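Local coordinates for protein carbonic anhydrase (Neosartorya fumigata, PDB 7COI) that probably catalyses the reversible hydration of carbon dioxide to hydrogencarbonate and a proton, as a zinc enzyme of the beta-carbonic anhydrase family, at residues Ala144-Pro149 against Ile198-Leu203; Ala156-Ala161 against Thr236-Val241; His164-His169 against Gln246-Gln251; Glu230-Leu235 against Leu250-Leu255. All coordinates share one frame; numbering follows the deposited sequence.

Overall arrangement
From the N terminus, the loop after strand 137-142 meets helix 193-206 in contact 1, which closes a loop of 48 intervening residues. Helix 152-164 and the turn behind it open contacts 2 and 3 before contact 1 has closed, and both find their partners much later, around helix 239-248, so each crosses contact 1 and the two cross each other. Contact 4 opens after contact 1 has closed; it crosses contact 2, and its second segment, 250-255, overlaps that of contact 3 at L250 and Q251. Contacts 2, 3 and 4 tie helices 152-164, 216-236 and 239-248 to strands 169-175 and 251-257, whereas contact 1 lies nearest the zinc ion.

Contact 1: residues Ala144-Pro149 against Ile198-Leu203; sequences ANVIHP and IPLRQL
The imidazole of H148 lies against the pyrrolidine of P199, with CG of the proline over one face of the ring. H148 CE1 comes to 3.3 Å from P199 CD, and P199 CG is equally near that carbon, so the imidazole meets the proline chiefly through CE1. The two side chains cross at about a right angle. CG of the histidine is anti to the carbonyl carbon and beside the backbone N (chi1 -67°), and although the CA-CB bond does not aim at helix 193-206, the end of the ring comes nearer to it. NE2 forms a hydrogen bond with the backbone O of W196, three residues before P199, which ties the ring to the same helix that supplies the proline.

V146 divides its two methyls between neighbouring helix residues. With CG1 anti to the backbone N (chi1 174°), this branch packs 3.8 Å from P199 CG, while CG2 sits 4.0 Å from L200 CD1. That same leucine methyl also receives A144 CB at 3.9 Å, so CD1 touches both loop residues.

The side chain of A144 also touches C178, a zinc ligand together with C119 and H175, and lies about 5 Å from the bound zinc ion. The loop thus joins the metal site of this beta-carbonic anhydrase to helix 193-206, and H148 also packs on A150 of the second subunit. No hydrogen bond spans the two segments: their cohesion is apolar, with the imidazole's polar link going to W196.

Contact 2: residues Ala156-Ala161 against Thr236-Val241; sequences AVIEFA and TQKSVV
I158 faces segment 236-241 with both of its branches. Its CG2 lies 3.7 Å from CG2 of V241, the two side chains crossing obliquely, and V240 CG1 is a looser neighbour of the same methyl at 4.2 Å. The other branch ends in CD1, which rests 3.8 Å from K238 CE, and the two side chains cross at about a right angle. Beside this, E159 OE1 approaches V240 CG2 to 3.6 Å.

E159 leaves with CG anti to the backbone N (chi1 175°) and bends at chi2 (69°), which places CD, and with it the carboxylate, nearer V240. Its other oxygen, OE2, forms a salt bridge with R163 one turn on.

Farther out, K238 occupies the N-cap position of helix 239-248, just after helix 216-236, while I158 also touches L115 and I117 of strand 114-119. I158 thus joins helix 152-164 both to the central sheet and to the start of helix 239-248, and E159 packs on I192, and F160 on I143, of the third subunit. With no hydrogen bond across the segments, adhesion rests mainly on methyl and methylene packing, with one carboxylate oxygen against V240, while the carboxylate takes its charge partner from its own helix.

Contact 3: residues His164-His169 against Gln246-Gln251; sequences HLRVKH and QERGLQ
The carbonyl oxygen of V167 is gripped side-on by two nitrogens of the R248 guanidinium. NH2 donates at 2.8 Å from V167 O, tilted from the carbonyl plane, and NE at 3.0 Å from that oxygen comes from well above this plane. The group meets the oxygen edge-on, with CA of R166 over one face. R248 CG stands between its backbone N and carbonyl carbon (chi1 63°), and the chain runs extended to NE. NH2 of R248 also bonds the backbone O of V162.

R166 and E247 add a salt bridge, R166 NH2 to E247 OE2 at 2.9 Å, nearly straight (170°) and on the syn side of the carboxylate; a weak bond joins R166 NH1 to E247 OE1. E247 OE1 also accepts from R248 NH1, so one carboxylate serves two arginines whose NH1 atoms are 3.7 Å apart, a repulsion it may offset.

Here strands 169-175 and 251-257 begin their parallel pairing in the central sheet: Q251 N bonds K168 O at 3.0 Å, and H169 and Q251 form a beta bridge. A water donates to K168 O and G249 O. Q251 lies alongside H169, its OE1 near the ring edge, while ND1 of H169 bonds H253 NE2.

Contact 4: residues Glu230-Leu235 against Leu250-Leu255; sequences EGLKAL and LQVHGL
Helix 216-236 packs on the central sheet over strand 251-257, where L232 and L235 of the helix meet V252 and G254 of the strand. The segments run nearly antiparallel (161° between their directions), with axes 8.9 Å apart.

L232 splits its two methyls along the strand. CD1 lies 3.7 Å from G254 N, with G254 CA close behind, and CD2 rests 3.6 Å from H253 O and 4.0 Å from V252 CB. At G254, which has no side chain, the leucine lies directly on the strand backbone.

One turn on, L235 CD2 touches V252 CG1 at 3.7 Å, the two side chains sliding past each other in opposite directions. L235 has CG anti to the backbone N (chi1 172°), from where its CD2 reaches V252. V252 is flanked by both leucines through its CB.

L235 also touches V170, and L232 I172, of the adjoining strand 169-175, and H253, whose CA-CB bond points away from the helix, stacks on F81 of the third subunit. Such packing of a helix on a sheet whose strand also meets another subunit is consistent with the alpha/beta fold of beta-carbonic anhydrases.

Contact 1: residues Ala144-Pro149 against Ile198-Leu203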
loop_
_atom_site.group_PDB
_atom_site.type_symbol
_atom_site.label_atom_id
_atom_site.label_comp_id
_atom_site.label_asym_id
_atom_site.label_seq_id
_atom_site.Cartn_x
_atom_site.Cartn_y
_atom_site.Cartn_z
ATOM N N ALA A 144 15.185 5.298 3.730
ATOM C CA ALA A 144 16.262 4.603 2.988
ATOM C C ALA A 144 16.010 4.607 1.484
ATOM O O ALA A 144 16.551 3.723 0.786
ATOM C CB ALA A 144 16.385 3.182 3.481
ATOM N N ASN A 145 15.313 5.621 0.955
ATOM C CA ASN A 145 15.208 5.825 -0.518
ATOM C C ASN A 145 14.842 4.474 -1.162
ATOM O O ASN A 145 15.379 4.156 -2.229
ATOM C CB ASN A 145 16.484 6.486 -1.094
ATOM C CG ASN A 145 17.819 5.855 -0.711
ATOM O OD1 ASN A 145 18.378 6.179 0.324
ATOM N ND2 ASN A 145 18.348 4.983 -1.568
ATOM N N VAL A 146 13.866 3.753 -0.603
ATOM C CA VAL A 146 13.461 2.403 -1.085
ATOM C C VAL A 146 12.373 2.570 -2.138
ATOM O O VAL A 146 11.419 3.332 -1.924
ATOM C CB VAL A 146 12.993 1.501 0.071
ATOM C CG1 VAL A 146 12.431 0.173 -0.421
ATOM C CG2 VAL A 146 14.121 1.255 1.037
ATOM N N ILE A 147 12.531 1.885 -3.266
ATOM C CA ILE A 147 11.483 1.803 -4.313
ATOM C C ILE A 147 10.819 0.444 -4.226
ATOM O O ILE A 147 11.375 -0.538 -4.761
ATOM C CB ILE A 147 12.033 2.084 -5.724
ATOM C CG1 ILE A 147 12.893 3.350 -5.744
ATOM C CG2 ILE A 147 10.901 2.132 -6.731
ATOM C CD1 ILE A 147 12.762 4.180 -6.981
ATOM N N HIS A 148 9.658 0.376 -3.577
ATOM C CA HIS A 148 8.761 -0.794 -3.659
ATOM C C HIS A 148 8.050 -0.661 -4.988
ATOM O O HIS A 148 7.435 0.368 -5.226
ATOM C CB HIS A 148 7.736 -0.805 -2.523
ATOM C CG HIS A 148 8.328 -1.026 -1.177
ATOM N ND1 HIS A 148 8.325 -2.258 -0.579
ATOM C CD2 HIS A 148 8.862 -0.159 -0.285
ATOM C CE1 HIS A 148 8.873 -2.133 0.622
ATOM N NE2 HIS A 148 9.201 -0.879 0.823
ATOM N N PRO A 149 8.105 -1.677 -5.870
ATOM C CA PRO A 149 7.504 -1.561 -7.196
ATOM C C PRO A 149 6.052 -1.073 -7.199
ATOM O O PRO A 149 5.738 -0.251 -8.022
ATOM C CB PRO A 149 7.570 -3.006 -7.720
ATOM C CG PRO A 149 8.785 -3.592 -7.040
ATOM C CD PRO A 149 8.777 -2.977 -5.654
ATOM N N ILE A 198 11.679 -4.675 3.853
ATOM C CA ILE A 198 11.837 -6.024 3.237
ATOM C C ILE A 198 12.777 -5.953 2.025
ATOM O O ILE A 198 13.608 -6.866 1.876
ATOM C CB ILE A 198 10.477 -6.649 2.888
ATOM C CG1 ILE A 198 9.775 -7.170 4.130
ATOM C CG2 ILE A 198 10.665 -7.759 1.862
ATOM C CD1 ILE A 198 8.295 -7.499 3.890
ATOM N N PRO A 199 12.664 -4.984 1.083
ATOM C CA PRO A 199 13.550 -4.964 -0.086
ATOM C C PRO A 199 15.044 -4.943 0.249
ATOM O O PRO A 199 15.828 -5.550 -0.484
ATOM C CB PRO A 199 13.138 -3.687 -0.829
ATOM C CG PRO A 199 11.660 -3.533 -0.479
ATOM C CD PRO A 199 11.619 -3.939 0.980
ATOM N N LEU A 200 15.396 -4.264 1.341
ATOM C CA LEU A 200 16.781 -4.208 1.840
ATOM C C LEU A 200 17.170 -5.585 2.385
ATOM O O LEU A 200 18.293 -6.009 2.099
ATOM C CB LEU A 200 16.894 -3.113 2.883
ATOM C CG LEU A 200 16.882 -1.692 2.333
ATOM C CD1 LEU A 200 16.660 -0.697 3.449
ATOM C CD2 LEU A 200 18.199 -1.395 1.645
ATOM N N ARG A 201 16.280 -6.273 3.107
ATOM C CA ARG A 201 16.580 -7.651 3.601
ATOM C C ARG A 201 16.655 -8.634 2.435
ATOM O O ARG A 201 17.451 -9.583 2.519
ATOM C CB ARG A 201 15.600 -8.086 4.675
ATOM C CG ARG A 201 15.699 -7.300 5.957
ATOM C CD ARG A 201 14.746 -7.858 6.972
ATOM N NE ARG A 201 14.821 -7.013 8.135
ATOM C CZ ARG A 201 15.695 -7.168 9.106
ATOM N NH1 ARG A 201 16.521 -8.207 9.078
ATOM N NH2 ARG A 201 15.702 -6.313 10.113
ATOM N N GLN A 202 15.922 -8.401 1.340
ATOM C CA GLN A 202 16.022 -9.284 0.158
ATOM C C GLN A 202 17.442 -9.145 -0.436
ATOM O O GLN A 202 18.055 -10.186 -0.819
ATOM C CB GLN A 202 14.955 -8.929 -0.871
ATOM C CG GLN A 202 13.536 -9.219 -0.367
ATOM C CD GLN A 202 12.509 -8.781 -1.378
ATOM O OE1 GLN A 202 12.611 -7.709 -1.969
ATOM N NE2 GLN A 202 11.529 -9.630 -1.603
ATOM N N LEU A 203 17.940 -7.906 -0.527
ATOM C CA LEU A 203 19.312 -7.635 -1.016
ATOM C C LEU A 203 20.324 -8.239 -0.043
ATOM O O LEU A 203 21.314 -8.840 -0.527
ATOM C CB LEU A 203 19.522 -6.127 -1.185
ATOM C CG LEU A 203 18.800 -5.507 -2.361
ATOM C CD1 LEU A 203 18.839 -3.988 -2.259
ATOM C CD2 LEU A 203 19.409 -5.994 -3.677
#

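Contact 2: residues Ala156-Ala161 against Thr236-Val241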
loop_
_atom_site.group_PDB
_atom_site.type_symbol
_atom_site.label_atom_id
_atom_site.label_comp_id
_atom_site.label_asym_id
_atom_site.label_seq_id
_atom_site.Cartn_x
_atom_site.Cartn_y
_atom_site.Cartn_z
ATOM N N ALA A 156 3.131 7.481 -7.609
ATOM C CA ALA A 156 2.439 8.735 -7.972
ATOM C C ALA A 156 3.453 9.858 -8.231
ATOM O O ALA A 156 3.275 10.624 -9.211
ATOM C CB ALA A 156 1.432 9.067 -6.911
ATOM N N VAL A 157 4.510 9.951 -7.428
ATOM C CA VAL A 157 5.565 10.966 -7.647
ATOM C C VAL A 157 6.184 10.739 -9.035
ATOM O O VAL A 157 6.385 11.733 -9.779
ATOM C CB VAL A 157 6.620 10.915 -6.539
ATOM C CG1 VAL A 157 7.891 11.651 -6.964
ATOM C CG2 VAL A 157 6.046 11.443 -5.227
ATOM N N ILE A 158 6.536 9.492 -9.343
ATOM C CA ILE A 158 7.259 9.173 -10.611
ATOM C C ILE A 158 6.328 9.491 -11.787
ATOM O O ILE A 158 6.798 10.135 -12.741
ATOM C CB ILE A 158 7.740 7.720 -10.594
ATOM C CG1 ILE A 158 8.849 7.572 -9.553
ATOM C CG2 ILE A 158 8.127 7.264 -12.000
ATOM C CD1 ILE A 158 9.156 6.187 -9.110
ATOM N N GLU A 159 5.055 9.126 -11.697
ATOM C CA GLU A 159 4.062 9.408 -12.759
ATOM C C GLU A 159 3.983 10.921 -12.979
ATOM O O GLU A 159 4.048 11.372 -14.162
ATOM C CB GLU A 159 2.721 8.800 -12.391
ATOM C CG GLU A 159 1.590 9.128 -13.352
ATOM C CD GLU A 159 1.666 8.501 -14.746
ATOM O OE1 GLU A 159 2.376 7.513 -14.931
ATOM O OE2 GLU A 159 0.991 9.013 -15.617
ATOM N N PHE A 160 3.849 11.694 -11.897
ATOM C CA PHE A 160 3.672 13.162 -12.004
ATOM C C PHE A 160 4.944 13.789 -12.598
ATOM O O PHE A 160 4.841 14.571 -13.562
ATOM C CB PHE A 160 3.313 13.768 -10.660
ATOM C CG PHE A 160 2.771 15.164 -10.777
ATOM C CD1 PHE A 160 3.619 16.250 -10.875
ATOM C CD2 PHE A 160 1.407 15.383 -10.724
ATOM C CE1 PHE A 160 3.115 17.534 -10.994
ATOM C CE2 PHE A 160 0.897 16.674 -10.838
ATOM C CZ PHE A 160 1.752 17.741 -10.958
ATOM N N ALA A 161 6.119 13.426 -12.080
ATOM C CA ALA A 161 7.391 14.027 -12.519
ATOM C C ALA A 161 7.630 13.683 -14.005
ATOM O O ALA A 161 8.064 14.565 -14.774
ATOM C CB ALA A 161 8.524 13.548 -11.678
ATOM N N THR A 236 12.962 1.651 -13.623
ATOM C CA THR A 236 12.853 1.376 -15.073
ATOM C C THR A 236 11.838 0.272 -15.381
ATOM O O THR A 236 11.475 0.170 -16.556
ATOM C CB THR A 236 14.232 1.085 -15.680
ATOM O OG1 THR A 236 14.827 -0.039 -15.045
ATOM C CG2 THR A 236 15.170 2.263 -15.560
ATOM N N GLN A 237 11.355 -0.481 -14.391
ATOM C CA GLN A 237 10.264 -1.488 -14.544
ATOM C C GLN A 237 8.911 -0.794 -14.437
ATOM O O GLN A 237 8.028 -1.274 -13.714
ATOM C CB GLN A 237 10.422 -2.617 -13.540
ATOM C CG GLN A 237 11.652 -3.464 -13.832
ATOM C CD GLN A 237 11.888 -4.558 -12.817
ATOM O OE1 GLN A 237 11.644 -4.386 -11.631
ATOM N NE2 GLN A 237 12.398 -5.695 -13.277
ATOM N N LYS A 238 8.808 0.360 -15.071
ATOM C CA LYS A 238 7.601 1.198 -15.098
ATOM C C LYS A 238 7.479 1.703 -16.523
ATOM O O LYS A 238 8.445 2.334 -17.010
ATOM C CB LYS A 238 7.718 2.361 -14.126
ATOM C CG LYS A 238 7.825 1.941 -12.670
ATOM C CD LYS A 238 7.845 3.129 -11.719
ATOM C CE LYS A 238 8.199 2.698 -10.303
ATOM N NZ LYS A 238 7.206 1.735 -9.776
ATOM N N SER A 239 6.337 1.474 -17.142
ATOM C CA SER A 239 6.125 1.882 -18.553
ATOM C C SER A 239 6.364 3.389 -18.707
ATOM O O SER A 239 6.990 3.801 -19.727
ATOM C CB SER A 239 4.769 1.488 -19.047
ATOM O OG SER A 239 4.736 1.637 -20.463
ATOM N N VAL A 240 5.942 4.203 -17.726
ATOM C CA VAL A 240 6.035 5.684 -17.879
ATOM C C VAL A 240 7.509 6.082 -18.022
ATOM O O VAL A 240 7.819 7.015 -18.850
ATOM C CB VAL A 240 5.306 6.457 -16.763
ATOM C CG1 VAL A 240 5.941 6.254 -15.391
ATOM C CG2 VAL A 240 5.226 7.936 -17.074
ATOM N N VAL A 241 8.393 5.439 -17.273
ATOM C CA VAL A 241 9.845 5.722 -17.336
ATOM C C VAL A 241 10.416 5.196 -18.660
ATOM O O VAL A 241 11.167 5.953 -19.325
ATOM C CB VAL A 241 10.571 5.124 -16.122
ATOM C CG1 VAL A 241 12.078 5.272 -16.224
ATOM C CG2 VAL A 241 10.043 5.758 -14.835
#

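Contact 3: residues His164-His169 against Gln246-Gln251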
loop_
_atom_site.group_PDB
_atom_site.type_symbol
_atom_site.label_atom_id
_atom_site.label_comp_id
_atom_site.label_asym_id
_atom_site.label_seq_id
_atom_site.Cartn_x
_atom_site.Cartn_y
_atom_site.Cartn_z
ATOM N N HIS A 164 3.921 14.402 -16.421
ATOM C CA HIS A 164 3.279 15.729 -16.335
ATOM C C HIS A 164 4.347 16.837 -16.336
ATOM O O HIS A 164 4.225 17.740 -17.145
ATOM C CB HIS A 164 2.290 15.756 -15.188
ATOM C CG HIS A 164 1.180 14.796 -15.418
ATOM N ND1 HIS A 164 0.252 14.992 -16.416
ATOM C CD2 HIS A 164 0.873 13.614 -14.842
ATOM C CE1 HIS A 164 -0.613 13.985 -16.408
ATOM N NE2 HIS A 164 -0.248 13.123 -15.444
ATOM N N LEU A 165 5.405 16.756 -15.535
ATOM C CA LEU A 165 6.444 17.808 -15.541
ATOM C C LEU A 165 7.508 17.504 -16.608
ATOM O O LEU A 165 8.302 18.411 -16.896
ATOM C CB LEU A 165 7.059 17.902 -14.135
ATOM C CG LEU A 165 6.080 18.314 -13.030
ATOM C CD1 LEU A 165 6.802 18.386 -11.683
ATOM C CD2 LEU A 165 5.386 19.639 -13.346
ATOM N N ARG A 166 7.577 16.285 -17.131
ATOM C CA ARG A 166 8.572 15.874 -18.156
ATOM C C ARG A 166 9.990 16.188 -17.687
ATOM O O ARG A 166 10.808 16.786 -18.450
ATOM C CB ARG A 166 8.225 16.518 -19.501
ATOM C CG ARG A 166 6.907 16.032 -20.081
ATOM C CD ARG A 166 6.511 16.731 -21.385
ATOM N NE ARG A 166 7.530 16.581 -22.410
ATOM C CZ ARG A 166 7.679 15.519 -23.208
ATOM N NH1 ARG A 166 6.849 14.491 -23.112
ATOM N NH2 ARG A 166 8.661 15.501 -24.101
ATOM N N VAL A 167 10.343 15.750 -16.484
ATOM C CA VAL A 167 11.734 15.899 -16.008
ATOM C C VAL A 167 12.665 15.195 -16.990
ATOM O O VAL A 167 12.259 14.191 -17.620
ATOM C CB VAL A 167 11.891 15.346 -14.571
ATOM C CG1 VAL A 167 11.072 16.152 -13.581
ATOM C CG2 VAL A 167 11.520 13.876 -14.470
ATOM N N LYS A 168 13.897 15.652 -17.065
ATOM C CA LYS A 168 14.923 15.052 -17.955
ATOM C C LYS A 168 15.758 14.039 -17.190
ATOM O O LYS A 168 16.423 13.196 -17.840
ATOM C CB LYS A 168 15.800 16.170 -18.523
ATOM C CG LYS A 168 15.084 17.140 -19.447
ATOM C CD LYS A 168 16.028 18.021 -20.249
ATOM C CE LYS A 168 15.285 18.957 -21.179
ATOM N NZ LYS A 168 14.295 19.760 -20.427
ATOM N N HIS A 169 15.782 14.131 -15.851
ATOM C CA HIS A 169 16.667 13.298 -15.016
ATOM C C HIS A 169 15.873 12.761 -13.827
ATOM O O HIS A 169 15.129 13.560 -13.211
ATOM C CB HIS A 169 17.851 14.098 -14.481
ATOM C CG HIS A 169 18.670 14.701 -15.564
ATOM N ND1 HIS A 169 19.646 13.972 -16.206
ATOM C CD2 HIS A 169 18.635 15.928 -16.137
ATOM C CE1 HIS A 169 20.207 14.737 -17.120
ATOM N NE2 HIS A 169 19.594 15.940 -17.115
ATOM N N GLN A 246 12.878 6.271 -24.122
ATOM C CA GLN A 246 12.808 6.112 -25.612
ATOM C C GLN A 246 12.432 7.434 -26.310
ATOM O O GLN A 246 13.062 7.772 -27.345
ATOM C CB GLN A 246 11.785 5.037 -25.953
ATOM C CG GLN A 246 12.190 3.654 -25.495
ATOM C CD GLN A 246 11.353 2.626 -26.216
ATOM O OE1 GLN A 246 11.870 1.797 -26.958
ATOM N NE2 GLN A 246 10.047 2.676 -26.007
ATOM N N GLU A 247 11.448 8.164 -25.784
ATOM C CA GLU A 247 10.871 9.371 -26.412
ATOM C C GLU A 247 11.809 10.590 -26.294
ATOM O O GLU A 247 11.891 11.354 -27.296
ATOM C CB GLU A 247 9.499 9.668 -25.811
ATOM C CG GLU A 247 8.927 10.988 -26.303
ATOM C CD GLU A 247 9.125 12.204 -25.387
ATOM O OE1 GLU A 247 9.029 12.036 -24.140
ATOM O OE2 GLU A 247 9.301 13.344 -25.906
ATOM N N ARG A 248 12.469 10.816 -25.149
ATOM C CA ARG A 248 13.217 12.080 -24.946
ATOM C C ARG A 248 14.565 11.874 -24.268
ATOM O O ARG A 248 15.178 12.875 -23.881
ATOM C CB ARG A 248 12.380 13.123 -24.208
ATOM C CG ARG A 248 11.969 12.757 -22.781
ATOM C CD ARG A 248 11.777 14.019 -21.924
ATOM N NE ARG A 248 11.479 13.706 -20.527
ATOM C CZ ARG A 248 10.318 13.213 -20.113
ATOM N NH1 ARG A 248 9.372 12.911 -20.993
ATOM N NH2 ARG A 248 10.084 12.913 -18.841
ATOM N N GLY A 249 15.055 10.643 -24.182
ATOM C CA GLY A 249 16.356 10.358 -23.575
ATOM C C GLY A 249 16.340 10.700 -22.086
ATOM O O GLY A 249 17.402 11.109 -21.582
ATOM N N LEU A 250 15.202 10.526 -21.392
ATOM C CA LEU A 250 15.195 10.624 -19.902
ATOM C C LEU A 250 16.360 9.805 -19.389
ATOM O O LEU A 250 16.578 8.625 -19.851
ATOM C CB LEU A 250 13.872 10.095 -19.345
ATOM C CG LEU A 250 13.816 9.916 -17.823
ATOM C CD1 LEU A 250 13.755 11.261 -17.186
ATOM C CD2 LEU A 250 12.597 9.124 -17.394
ATOM N N GLN A 251 17.102 10.355 -18.434
ATOM C CA GLN A 251 18.248 9.643 -17.860
ATOM C C GLN A 251 17.916 9.298 -16.417
ATOM O O GLN A 251 17.213 10.107 -15.777
ATOM C CB GLN A 251 19.490 10.503 -17.931
ATOM C CG GLN A 251 19.952 10.725 -19.366
ATOM C CD GLN A 251 21.096 11.704 -19.408
ATOM O OE1 GLN A 251 21.911 11.782 -18.494
ATOM N NE2 GLN A 251 21.132 12.497 -20.460
HETATM O O HOH W 1 17.406 13.685 -20.332
#

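Contact 4: residues Glu230-Leu235 against Leu250-Leu255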
loop_
_atom_site.group_PDB
_atom_site.type_symbol
_atom_site.label_atom_id
_atom_site.label_comp_id
_atom_site.label_asym_id
_atom_site.label_seq_id
_atom_site.Cartn_x
_atom_site.Cartn_y
_atom_site.Cartn_z
ATOM N N GLU A 230 19.261 -1.357 -7.181
ATOM C CA GLU A 230 17.986 -2.102 -7.230
ATOM C C GLU A 230 16.846 -1.106 -7.449
ATOM O O GLU A 230 15.907 -1.424 -8.232
ATOM C CB GLU A 230 17.792 -2.940 -5.962
ATOM C CG GLU A 230 16.683 -3.976 -6.112
ATOM C CD GLU A 230 16.944 -5.036 -7.185
ATOM O OE1 GLU A 230 18.143 -5.239 -7.525
ATOM O OE2 GLU A 230 15.949 -5.646 -7.671
ATOM N N GLY A 231 16.925 0.083 -6.844
ATOM C CA GLY A 231 15.888 1.120 -7.031
ATOM C C GLY A 231 15.882 1.602 -8.460
ATOM O O GLY A 231 14.816 1.837 -8.993
ATOM N N LEU A 232 17.044 1.729 -9.115
ATOM C CA LEU A 232 17.102 2.183 -10.527
ATOM C C LEU A 232 16.465 1.110 -11.419
ATOM O O LEU A 232 15.797 1.461 -12.384
ATOM C CB LEU A 232 18.555 2.434 -10.947
ATOM C CG LEU A 232 19.245 3.649 -10.346
ATOM C CD1 LEU A 232 20.732 3.622 -10.663
ATOM C CD2 LEU A 232 18.639 4.953 -10.799
ATOM N N LYS A 233 16.641 -0.163 -11.077
ATOM C CA LYS A 233 16.013 -1.283 -11.812
ATOM C C LYS A 233 14.500 -1.176 -11.620
ATOM O O LYS A 233 13.780 -1.165 -12.612
ATOM C CB LYS A 233 16.631 -2.604 -11.374
ATOM C CG LYS A 233 15.972 -3.840 -11.974
ATOM C CD LYS A 233 16.749 -5.104 -11.680
ATOM C CE LYS A 233 16.111 -6.328 -12.292
ATOM N NZ LYS A 233 16.862 -7.548 -11.942
ATOM N N ALA A 234 14.027 -1.026 -10.381
ATOM C CA ALA A 234 12.585 -0.910 -10.079
ATOM C C ALA A 234 12.006 0.296 -10.808
ATOM O O ALA A 234 10.882 0.220 -11.311
ATOM C CB ALA A 234 12.382 -0.813 -8.591
ATOM N N LEU A 235 12.747 1.408 -10.846
ATOM C CA LEU A 235 12.304 2.668 -11.477
ATOM C C LEU A 235 12.072 2.408 -12.965
ATOM O O LEU A 235 11.065 2.892 -13.486
ATOM C CB LEU A 235 13.401 3.718 -11.237
ATOM C CG LEU A 235 13.242 5.035 -11.952
ATOM C CD1 LEU A 235 12.026 5.790 -11.412
ATOM C CD2 LEU A 235 14.514 5.861 -11.748
ATOM N N LEU A 250 15.202 10.526 -21.392
ATOM C CA LEU A 250 15.195 10.624 -19.902
ATOM C C LEU A 250 16.360 9.805 -19.389
ATOM O O LEU A 250 16.578 8.625 -19.851
ATOM C CB LEU A 250 13.872 10.095 -19.345
ATOM C CG LEU A 250 13.816 9.916 -17.823
ATOM C CD1 LEU A 250 13.755 11.261 -17.186
ATOM C CD2 LEU A 250 12.597 9.124 -17.394
ATOM N N GLN A 251 17.102 10.355 -18.434
ATOM C CA GLN A 251 18.248 9.643 -17.860
ATOM C C GLN A 251 17.916 9.298 -16.417
ATOM O O GLN A 251 17.213 10.107 -15.777
ATOM C CB GLN A 251 19.490 10.503 -17.931
ATOM C CG GLN A 251 19.952 10.725 -19.366
ATOM C CD GLN A 251 21.096 11.704 -19.408
ATOM O OE1 GLN A 251 21.911 11.782 -18.494
ATOM N NE2 GLN A 251 21.132 12.497 -20.460
ATOM N N VAL A 252 18.454 8.176 -15.954
ATOM C CA VAL A 252 18.368 7.794 -14.521
ATOM C C VAL A 252 19.772 7.713 -13.957
ATOM O O VAL A 252 20.695 7.354 -14.690
ATOM C CB VAL A 252 17.542 6.507 -14.335
ATOM C CG1 VAL A 252 16.174 6.672 -14.952
ATOM C CG2 VAL A 252 18.249 5.264 -14.882
ATOM N N HIS A 253 19.939 8.098 -12.700
ATOM C CA HIS A 253 21.278 8.224 -12.069
ATOM C C HIS A 253 21.211 7.705 -10.647
ATOM O O HIS A 253 20.236 8.068 -9.961
ATOM C CB HIS A 253 21.730 9.697 -12.043
ATOM C CG HIS A 253 21.541 10.419 -13.330
ATOM N ND1 HIS A 253 22.505 10.375 -14.307
ATOM C CD2 HIS A 253 20.537 11.191 -13.798
ATOM C CE1 HIS A 253 22.088 11.081 -15.338
ATOM N NE2 HIS A 253 20.901 11.632 -15.036
ATOM N N GLY A 254 22.226 6.960 -10.243
ATOM C CA GLY A 254 22.413 6.526 -8.857
ATOM C C GLY A 254 23.525 7.312 -8.224
ATOM O O GLY A 254 24.625 7.402 -8.842
ATOM N N LEU A 255 23.264 7.873 -7.033
ATOM C CA LEU A 255 24.261 8.639 -6.263
ATOM C C LEU A 255 24.349 8.056 -4.871
ATOM O O LEU A 255 23.339 7.487 -4.380
ATOM C CB LEU A 255 23.889 10.117 -6.150
ATOM C CG LEU A 255 23.700 10.880 -7.450
ATOM C CD1 LEU A 255 23.320 12.321 -7.167
ATOM C CD2 LEU A 255 24.974 10.853 -8.292
#